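PDB 3ISA: putative enoyl-CoA hydratase/isomerase from Bordetella parapertussis, which probably acts as a crotonase-family hydratase or isomerase on acyl-CoA thioesters. Local coordinates for the interface of chains A and B. Coordinates in Å, arbitrary orientation; residue numbers count along the deposited sequence, not the author numbering. Chains: chain A/B, Putative enoyl-CoA hydratase/isomerase.

Contact 1: the interface of chains A and B. Residues chain A 78-79, 82, 86; chain B 77-78, 81, 229.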
# COMPACT_ATOMS: atom_id res chain seq x y z
N GLY A 78 7.07 -2.45 32.63
CA GLY A 78 5.92 -1.72 32.14
C GLY A 78 6.06 -0.20 32.19
O GLY A 78 5.66 0.50 31.24
N ASP A 79 6.60 0.32 33.31
CA ASP A 79 6.78 1.77 33.46
C ASP A 79 7.70 2.26 32.36
O ASP A 79 7.48 3.31 31.78
CB ASP A 79 7.41 2.16 34.80
CG ASP A 79 6.53 1.85 36.01
OD1 ASP A 79 5.28 1.82 35.90
OD2 ASP A 79 7.14 1.62 37.08
N LEU A 82 5.86 2.17 28.88
CA LEU A 82 5.00 3.35 28.83
C LEU A 82 5.75 4.63 28.49
O LEU A 82 5.33 5.38 27.59
CB LEU A 82 4.21 3.54 30.12
CG LEU A 82 3.30 4.78 30.16
CD1 LEU A 82 2.29 4.87 29.00
CD2 LEU A 82 2.58 4.83 31.50
N ARG A 86 5.23 6.84 25.08
CA ARG A 86 4.94 8.28 25.13
C ARG A 86 5.97 9.11 24.34
O ARG A 86 5.60 10.06 23.66
CB ARG A 86 4.76 8.76 26.58
CG ARG A 86 3.50 8.18 27.30
CD ARG A 86 2.23 8.48 26.54
NE ARG A 86 1.79 9.86 26.76
CZ ARG A 86 0.74 10.43 26.17
NH1 ARG A 86 -0.01 9.75 25.29
NH2 ARG A 86 0.43 11.68 26.48
N GLU B 77 0.05 2.20 35.47
CA GLU B 77 -0.47 2.33 34.11
C GLU B 77 0.46 1.65 33.10
O GLU B 77 0.01 1.04 32.13
CB GLU B 77 -0.70 3.80 33.76
CG GLU B 77 -1.84 4.03 32.76
CD GLU B 77 -1.36 4.28 31.34
OE1 GLU B 77 -1.48 5.44 30.87
OE2 GLU B 77 -0.87 3.34 30.69
N GLY B 78 1.77 1.75 33.35
CA GLY B 78 2.77 1.07 32.53
C GLY B 78 2.64 -0.45 32.59
O GLY B 78 2.74 -1.14 31.57
N LEU B 81 -0.28 -1.37 30.50
CA LEU B 81 0.08 -1.24 29.09
C LEU B 81 0.87 -2.47 28.62
O LEU B 81 0.54 -3.07 27.60
CB LEU B 81 0.92 0.01 28.83
CG LEU B 81 1.46 0.12 27.40
CD1 LEU B 81 0.33 0.20 26.35
CD2 LEU B 81 2.41 1.30 27.26
N ALA B 229 -2.02 3.76 26.32
CA ALA B 229 -1.00 4.67 26.84
C ALA B 229 -1.54 6.08 27.12
O ALA B 229 -0.79 6.97 27.53
CB ALA B 229 0.21 4.74 25.91
O HOH W 1 3.71 3.62 34.66
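A:Asp79 reaches B:Gly78 through water 1: its carboxylate oxygen OD1 lies 2.7 Å from the water oxygen. On the far side the backbone N of B:Gly78 is 3.0 Å from the oxygen of water 1, with a bent approach of 139° at the hydrogen. Both residues sit in the first turn of a helix 77-95, and the amino end of the chain B helix, with its amide groups, would tend to favour a negative carboxylate close by. Next to this bridge the two helices come together backbone to backbone at Gly78. The carbonyl O of A:Gly78 is 3.2 Å from CA of B:Gly78, an approach that the bare CA of B:Gly78 probably allows.

One turn on, A:Leu82 does most of the apolar work. Its CG points away from the backbone N (chi1 179°), and this turns the branched end toward chain B. CB of A:Leu82 packs on the bare CA of B:Gly78 at 3.7 Å. The two methyls then part company. CD1 of A:Leu82 goes to the methyl of B:Ala229, 3.7 Å from its CB, while CD2 of A:Leu82 lies by the start of the chain B helix, 3.8 Å from the carboxylate oxygen OE2 of B:Glu77. The B:Glu77 side chain crosses the leucine at about a right angle, bending at chi2 (-102°) to bring its carboxylate beside the two methyls. From another side B:Leu81 presses a single branch, CD2, against the A:Leu82 backbone, 3.7 Å from CA.

At the edge of the patch A:Arg86 passes its aliphatic part by B:Ala229, with CD 3.5 Å from the backbone O. The patch, repeated about the two-fold axis, joins the starts of two equivalent helices, and it may be one of the joints of the deposited six-chain assembly.

Contact 2: the interface of chains A and B. Residues chain A 222, 225-226; chain B 85, 89, 92, 218, 221.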
# COMPACT_ATOMS: atom_id res chain seq x y z
N ALA A 222 4.46 0.32 16.34
CA ALA A 222 4.46 -1.14 16.53
C ALA A 222 5.88 -1.66 16.78
O ALA A 222 6.09 -2.40 17.73
CB ALA A 222 3.84 -1.85 15.33
N ALA A 225 7.02 -0.52 20.28
CA ALA A 225 6.28 -1.30 21.28
C ALA A 225 6.82 -2.73 21.40
O ALA A 225 7.11 -3.18 22.50
CB ALA A 225 4.77 -1.28 20.99
N ARG A 226 7.01 -3.41 20.26
CA ARG A 226 7.51 -4.79 20.28
C ARG A 226 8.90 -4.84 20.91
O ARG A 226 9.15 -5.70 21.77
CB ARG A 226 7.54 -5.44 18.89
CG ARG A 226 6.18 -5.69 18.29
CD ARG A 226 6.19 -6.66 17.10
NE ARG A 226 4.87 -6.68 16.47
CZ ARG A 226 4.52 -5.92 15.44
NH1 ARG A 226 5.43 -5.10 14.90
NH2 ARG A 226 3.28 -5.99 14.95
N VAL B 85 -0.09 -5.06 25.73
CA VAL B 85 0.81 -5.26 24.60
C VAL B 85 1.18 -6.74 24.40
O VAL B 85 1.15 -7.25 23.26
CB VAL B 85 2.09 -4.35 24.69
CG1 VAL B 85 3.15 -4.77 23.65
CG2 VAL B 85 1.69 -2.87 24.47
N MET B 89 0.46 -9.17 21.23
CA MET B 89 1.53 -9.96 20.63
C MET B 89 1.15 -11.45 20.55
O MET B 89 1.36 -12.09 19.52
CB MET B 89 2.87 -9.68 21.34
CG MET B 89 3.37 -8.21 21.17
SD MET B 89 4.88 -7.74 22.05
CE MET B 89 6.05 -8.72 21.16
N GLN B 92 -1.56 -11.86 17.81
CA GLN B 92 -1.01 -11.77 16.47
C GLN B 92 -0.24 -13.03 16.10
O GLN B 92 -0.28 -13.46 14.93
CB GLN B 92 -0.15 -10.51 16.31
CG GLN B 92 -0.98 -9.23 16.32
CD GLN B 92 -0.16 -7.96 16.08
OE1 GLN B 92 1.04 -8.02 15.78
NE2 GLN B 92 -0.81 -6.81 16.18
N ASP B 218 0.76 -4.32 12.35
CA ASP B 218 1.37 -3.07 12.83
C ASP B 218 0.33 -2.01 13.17
O ASP B 218 0.42 -1.40 14.22
CB ASP B 218 2.41 -2.50 11.84
CG ASP B 218 3.73 -3.26 11.87
OD1 ASP B 218 3.88 -4.21 12.67
OD2 ASP B 218 4.64 -2.89 11.09
N LEU B 221 -1.29 -3.25 16.50
CA LEU B 221 -0.46 -3.03 17.70
C LEU B 221 -0.33 -1.52 18.01
O LEU B 221 -0.36 -1.13 19.17
CB LEU B 221 0.92 -3.68 17.60
CG LEU B 221 1.81 -3.51 18.85
CD1 LEU B 221 1.16 -4.04 20.15
CD2 LEU B 221 3.15 -4.17 18.64
O HOH W 2 3.01 -8.48 17.54
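A:Arg226 reaches over B:Leu221 to B:Asp218 and B:Gln92, in a helix-to-helix interface of this crotonase-family protein. The arginine leaves helix 217-229 with CG beside its backbone N and then runs extended from CG to NE, which carries the guanidinium onto chain B. There it meets B:Asp218 end-on, NH1 and NH2 converging on the one carboxylate oxygen OD1. The salt bridge from NH1 of A:Arg226 to OD1 of B:Asp218 is 2.9 Å and comes from the syn side, tilted 32° out of the carboxylate plane; NH2 of A:Arg226, at 3.0 Å, meets the same OD1 nearly along its C-O bond. The guanidinium and carboxylate planes are turned 37° apart.

NH2 of A:Arg226 has a second acceptor, the amide oxygen OE1 of B:Gln92 at 3.1 Å, reached in the carbonyl plane on a lone pair. The amide itself is rotated 55° from the guanidinium. Water 2 closes a second route between the same pair: NE of A:Arg226 lies 2.8 Å from its oxygen, which in turn contacts OE1 of B:Gln92.

B:Leu221 lies under the arginine, CD2 covering one guanidinium face near the rim and packing 3.4 Å from CG of A:Arg226. This same methyl borders A:Ala222 and A:Ala225. B:Met89 crosses the arginine obliquely, its CE coming to CG. Beside the salt bridge, CB of A:Ala222 rests 3.7 Å from CA of B:Asp218.

The centres of contact 1 and contact 2 lie about 14 Å apart on the same two-fold interface, and they have no residue in common. Helix 77-95 of chain B runs through both, its amino-terminal turns serving contact 1 and its later turns contact 2. The helix of chain B that starts at 217 supplies contact 2, and Ala229, just past its end, reaches contact 1. Chain A offers helix 77-95 to contact 1 and helix 217-229 to contact 2, so these two helices of each chain span the joint, from a mostly apolar region to a charged one. Two separated patches, with their twins, could limit rocking of the chains against each other.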